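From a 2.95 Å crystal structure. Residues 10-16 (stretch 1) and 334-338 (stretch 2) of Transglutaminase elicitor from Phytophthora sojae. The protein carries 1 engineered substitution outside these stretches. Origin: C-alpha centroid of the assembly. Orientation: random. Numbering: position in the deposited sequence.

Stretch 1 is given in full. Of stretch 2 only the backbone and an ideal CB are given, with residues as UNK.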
ATOM      1  N   LYS A  10      -8.030 -18.200  -4.181  1.00 47.08           N
ATOM      2  CA  LYS A  10      -8.626 -16.931  -3.758  1.00 46.55           C
ATOM      3  C   LYS A  10      -8.677 -15.934  -4.910  1.00 46.23           C
ATOM      4  O   LYS A  10      -9.677 -15.235  -5.090  1.00 46.24           O
ATOM      5  CB  LYS A  10      -7.849 -16.313  -2.590  1.00 46.64           C
ATOM      6  CG  LYS A  10      -7.789 -17.145  -1.320  1.00 46.57           C
ATOM      7  CD  LYS A  10      -7.194 -16.328  -0.179  1.00 46.64           C
ATOM      8  CE  LYS A  10      -6.573 -17.220   0.883  1.00 46.81           C
ATOM      9  NZ  LYS A  10      -6.289 -16.478   2.145  1.00 46.90           N
ATOM     10  N   LEU A  11      -7.593 -15.874  -5.682  1.00 45.72           N
ATOM     11  CA  LEU A  11      -7.503 -14.984  -6.838  1.00 45.23           C
ATOM     12  C   LEU A  11      -8.451 -15.410  -7.959  1.00 45.00           C
ATOM     13  O   LEU A  11      -9.163 -14.578  -8.527  1.00 44.89           O
ATOM     14  CB  LEU A  11      -6.063 -14.915  -7.360  1.00 45.12           C
ATOM     15  CG  LEU A  11      -4.996 -14.215  -6.511  1.00 44.96           C
ATOM     16  CD1 LEU A  11      -3.627 -14.413  -7.129  1.00 44.79           C
ATOM     17  CD2 LEU A  11      -5.291 -12.732  -6.346  1.00 44.88           C
ATOM     18  N   GLU A  12      -8.458 -16.708  -8.259  1.00 44.69           N
ATOM     19  CA  GLU A  12      -9.286 -17.262  -9.332  1.00 44.41           C
ATOM     20  C   GLU A  12     -10.773 -17.091  -9.042  1.00 44.19           C
ATOM     21  O   GLU A  12     -11.569 -16.897  -9.960  1.00 44.14           O
ATOM     22  CB  GLU A  12      -8.940 -18.733  -9.587  1.00 44.45           C
ATOM     23  CG  GLU A  12      -7.609 -18.937 -10.312  1.00 44.54           C
ATOM     24  CD  GLU A  12      -7.258 -20.400 -10.562  1.00 44.66           C
ATOM     25  OE1 GLU A  12      -6.399 -20.663 -11.431  1.00 44.41           O
ATOM     26  OE2 GLU A  12      -7.830 -21.288  -9.896  1.00 44.97           O
ATOM     27  N   ALA A  13     -11.133 -17.159  -7.762  1.00 44.02           N
ATOM     28  CA  ALA A  13     -12.504 -16.910  -7.318  1.00 43.81           C
ATOM     29  C   ALA A  13     -12.902 -15.450  -7.528  1.00 43.68           C
ATOM     30  O   ALA A  13     -13.971 -15.171  -8.069  1.00 43.61           O
ATOM     31  CB  ALA A  13     -12.670 -17.300  -5.860  1.00 43.73           C
ATOM     32  N   TYR A  14     -12.034 -14.530  -7.110  1.00 43.64           N
ATOM     33  CA  TYR A  14     -12.295 -13.097  -7.242  1.00 43.62           C
ATOM     34  C   TYR A  14     -12.356 -12.633  -8.697  1.00 43.59           C
ATOM     35  O   TYR A  14     -13.223 -11.841  -9.060  1.00 43.73           O
ATOM     36  CB  TYR A  14     -11.268 -12.265  -6.458  1.00 43.63           C
ATOM     37  CG  TYR A  14     -11.410 -10.767  -6.671  1.00 43.79           C
ATOM     38  CD1 TYR A  14     -10.410 -10.034  -7.312  1.00 43.82           C
ATOM     39  CD2 TYR A  14     -12.554 -10.089  -6.251  1.00 43.86           C
ATOM     40  CE1 TYR A  14     -10.542  -8.663  -7.517  1.00 43.91           C
ATOM     41  CE2 TYR A  14     -12.696  -8.723  -6.454  1.00 44.03           C
ATOM     42  CZ  TYR A  14     -11.689  -8.016  -7.085  1.00 44.05           C
ATOM     43  OH  TYR A  14     -11.839  -6.663  -7.284  1.00 44.24           O
ATOM     44  N   PHE A  15     -11.435 -13.122  -9.523  1.00 43.54           N
ATOM     45  CA  PHE A  15     -11.369 -12.700 -10.922  1.00 43.45           C
ATOM     46  C   PHE A  15     -12.293 -13.499 -11.841  1.00 43.62           C
ATOM     47  O   PHE A  15     -12.577 -13.077 -12.964  1.00 43.67           O
ATOM     48  CB  PHE A  15      -9.928 -12.741 -11.435  1.00 43.25           C
ATOM     49  CG  PHE A  15      -9.068 -11.623 -10.918  1.00 42.84           C
ATOM     50  CD1 PHE A  15      -9.218 -10.330 -11.405  1.00 42.59           C
ATOM     51  CD2 PHE A  15      -8.100 -11.865  -9.950  1.00 42.63           C
ATOM     52  CE1 PHE A  15      -8.424  -9.292 -10.929  1.00 42.51           C
ATOM     53  CE2 PHE A  15      -7.300 -10.833  -9.469  1.00 42.48           C
ATOM     54  CZ  PHE A  15      -7.463  -9.544  -9.961  1.00 42.47           C
ATOM     55  N   GLY A  16     -12.759 -14.650 -11.359  1.00 43.71           N
ATOM     56  CA  GLY A  16     -13.665 -15.503 -12.123  1.00 43.88           C
ATOM     57  C   GLY A  16     -13.004 -16.117 -13.341  1.00 43.97           C
ATOM     58  O   GLY A  16     -13.673 -16.445 -14.324  1.00 44.19           O
ATOM     59  N   UNK A 334      -2.369  -8.002  -1.293  1.00 45.30           N
ATOM     60  CA  UNK A 334      -3.823  -7.951  -1.173  1.00 44.50           C
ATOM     61  C   UNK A 334      -4.489  -6.942  -2.099  1.00 44.43           C
ATOM     62  O   UNK A 334      -3.899  -5.923  -2.447  1.00 44.40           O
ATOM     63  CB  UNK A 334      -4.202  -7.627   0.273  1.00 44.50           C
ATOM     64  N   UNK A 335      -5.721  -7.252  -2.497  1.00 44.30           N
ATOM     65  CA  UNK A 335      -6.520  -6.372  -3.347  1.00 44.16           C
ATOM     66  C   UNK A 335      -7.801  -5.961  -2.631  1.00 44.03           C
ATOM     67  O   UNK A 335      -8.452  -6.797  -1.999  1.00 43.95           O
ATOM     68  CB  UNK A 335      -6.850  -7.058  -4.674  1.00 44.16           C
ATOM     69  N   UNK A 336      -8.170  -4.672  -2.721  1.00 43.82           N
ATOM     70  CA  UNK A 336      -9.493  -4.267  -2.262  1.00 43.77           C
ATOM     71  C   UNK A 336     -10.557  -4.659  -3.291  1.00 43.71           C
ATOM     72  O   UNK A 336     -10.440  -4.302  -4.466  1.00 43.77           O
ATOM     73  CB  UNK A 336      -9.531  -2.760  -2.000  1.00 43.77           C
ATOM     74  N   UNK A 337     -11.570  -5.406  -2.852  1.00 43.56           N
ATOM     75  CA  UNK A 337     -12.621  -5.904  -3.742  1.00 43.46           C
ATOM     76  C   UNK A 337     -13.424  -4.778  -4.384  1.00 43.24           C
ATOM     77  O   UNK A 337     -13.703  -4.814  -5.586  1.00 43.31           O
ATOM     78  CB  UNK A 337     -13.564  -6.829  -2.970  1.00 43.46           C
ATOM     79  N   UNK A 338     -13.794  -3.788  -3.573  1.00 42.91           N
ATOM     80  CA  UNK A 338     -14.600  -2.655  -4.022  1.00 42.57           C
ATOM     81  C   UNK A 338     -14.468  -1.480  -3.059  1.00 42.42           C
ATOM     82  O   UNK A 338     -13.915  -1.623  -1.965  1.00 42.40           O
ATOM     83  CB  UNK A 338     -16.068  -3.063  -4.158  1.00 42.57           C
TER

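Residues 10-15 form the end of a helix that runs at 20° to the strand 334-336, with the two axes 11.2 Å apart at their closest. A gap of this width must be spanned by side chains, and from the helix Leu11, Tyr14 and Phe15 reach into it.

At position 334 the backbone is extended (phi/psi -144/150) and CA-to-CB points away from the helix, with nothing of stretch 1 within 5.5 Å of the ideal CB. The helix therefore sets no limit here, and almost any residue compatible with a strand would fit. The deposited residue is Trp334, whose indole takes chi1 near 61° (p) and makes no contact with the helix; its NE1 is hydrogen-bonded elsewhere in the structure.

Position 335, also extended at -119/137, turns CA-to-CB toward the helix. Its ideal CB lies 4.9 Å from Tyr14 CE1, and beyond it are the methyls of Leu11 and the ring of Phe15. This is an apolar setting with room for a side chain of some length, and no charged group of stretch 1 is close by; leucine, isoleucine or methionine would each be reasonable. It is Leu335, with chi1 m and chi2 p. Its branched end serves more than one neighbour: CD1 packs 3.8 Å from Leu11 CD2, while CD2 lies 3.7 Å from Phe15 CZ and 4.4 Å from Tyr14 CE1. The CA-to-CB bonds of Leu11 and Phe15 point sideways relative to the strand, yet their ends come nearer and meet this leucine.

At position 336 CB again points away and meets nothing of stretch 1, so the helix gives little guidance; the phi of -77° suits proline as well as many other residues. Pro336 occupies the site, its ring in the C-gamma endo pucker.

Position 337 leaves the strand with phi/psi -63/-45. Its carbonyl oxygen accepts a hydrogen bond from Tyr14 OH, at 3.1 Å from OH to O, an interaction that any side chain here could leave intact because it uses the main chain. CB points sideways, 4.1 Å from Tyr14 CE2, so a side chain with an aliphatic beginning could lie beside the ring; leucine, methionine, glutamine, arginine or lysine would suit. Lys337 is found, its CG 3.8 Å from Tyr14 CE2 and chi2 to chi4 all t.

Position 338 is extended again, with CB sideways and beyond the reach of the helix. Many residues would be tolerated; Ala338 makes no contact.

Stretch 2, residues 334-338: WLPKA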
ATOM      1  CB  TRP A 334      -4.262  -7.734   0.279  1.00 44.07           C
ATOM      2  CG  TRP A 334      -3.783  -6.465   0.918  1.00 43.17           C
ATOM      3  CD1 TRP A 334      -2.568  -6.249   1.501  1.00 42.85           C
ATOM      4  CD2 TRP A 334      -4.524  -5.247   1.073  1.00 42.61           C
ATOM      5  NE1 TRP A 334      -2.501  -4.970   1.997  1.00 42.43           N
ATOM      6  CE2 TRP A 334      -3.687  -4.334   1.752  1.00 42.37           C
ATOM      7  CE3 TRP A 334      -5.812  -4.839   0.702  1.00 42.37           C
ATOM      8  CZ2 TRP A 334      -4.096  -3.033   2.065  1.00 42.19           C
ATOM      9  CZ3 TRP A 334      -6.219  -3.545   1.015  1.00 42.25           C
ATOM     10  CH2 TRP A 334      -5.359  -2.657   1.688  1.00 42.16           C
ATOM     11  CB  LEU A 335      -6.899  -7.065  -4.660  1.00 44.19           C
ATOM     12  CG  LEU A 335      -5.844  -7.759  -5.521  1.00 44.34           C
ATOM     13  CD1 LEU A 335      -5.661  -9.205  -5.086  1.00 44.49           C
ATOM     14  CD2 LEU A 335      -6.258  -7.702  -6.978  1.00 44.51           C
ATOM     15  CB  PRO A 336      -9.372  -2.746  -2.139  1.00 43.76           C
ATOM     16  CG  PRO A 336      -8.307  -2.370  -3.100  1.00 43.70           C
ATOM     17  CD  PRO A 336      -7.349  -3.522  -3.143  1.00 43.80           C
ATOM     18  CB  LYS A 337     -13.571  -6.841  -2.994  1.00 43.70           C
ATOM     19  CG  LYS A 337     -13.039  -8.242  -2.747  1.00 44.27           C
ATOM     20  CD  LYS A 337     -14.172  -9.158  -2.302  1.00 45.07           C
ATOM     21  CE  LYS A 337     -13.675 -10.550  -1.950  1.00 45.53           C
ATOM     22  NZ  LYS A 337     -14.804 -11.474  -1.629  1.00 46.00           N
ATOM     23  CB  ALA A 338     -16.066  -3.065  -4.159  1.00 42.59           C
TER
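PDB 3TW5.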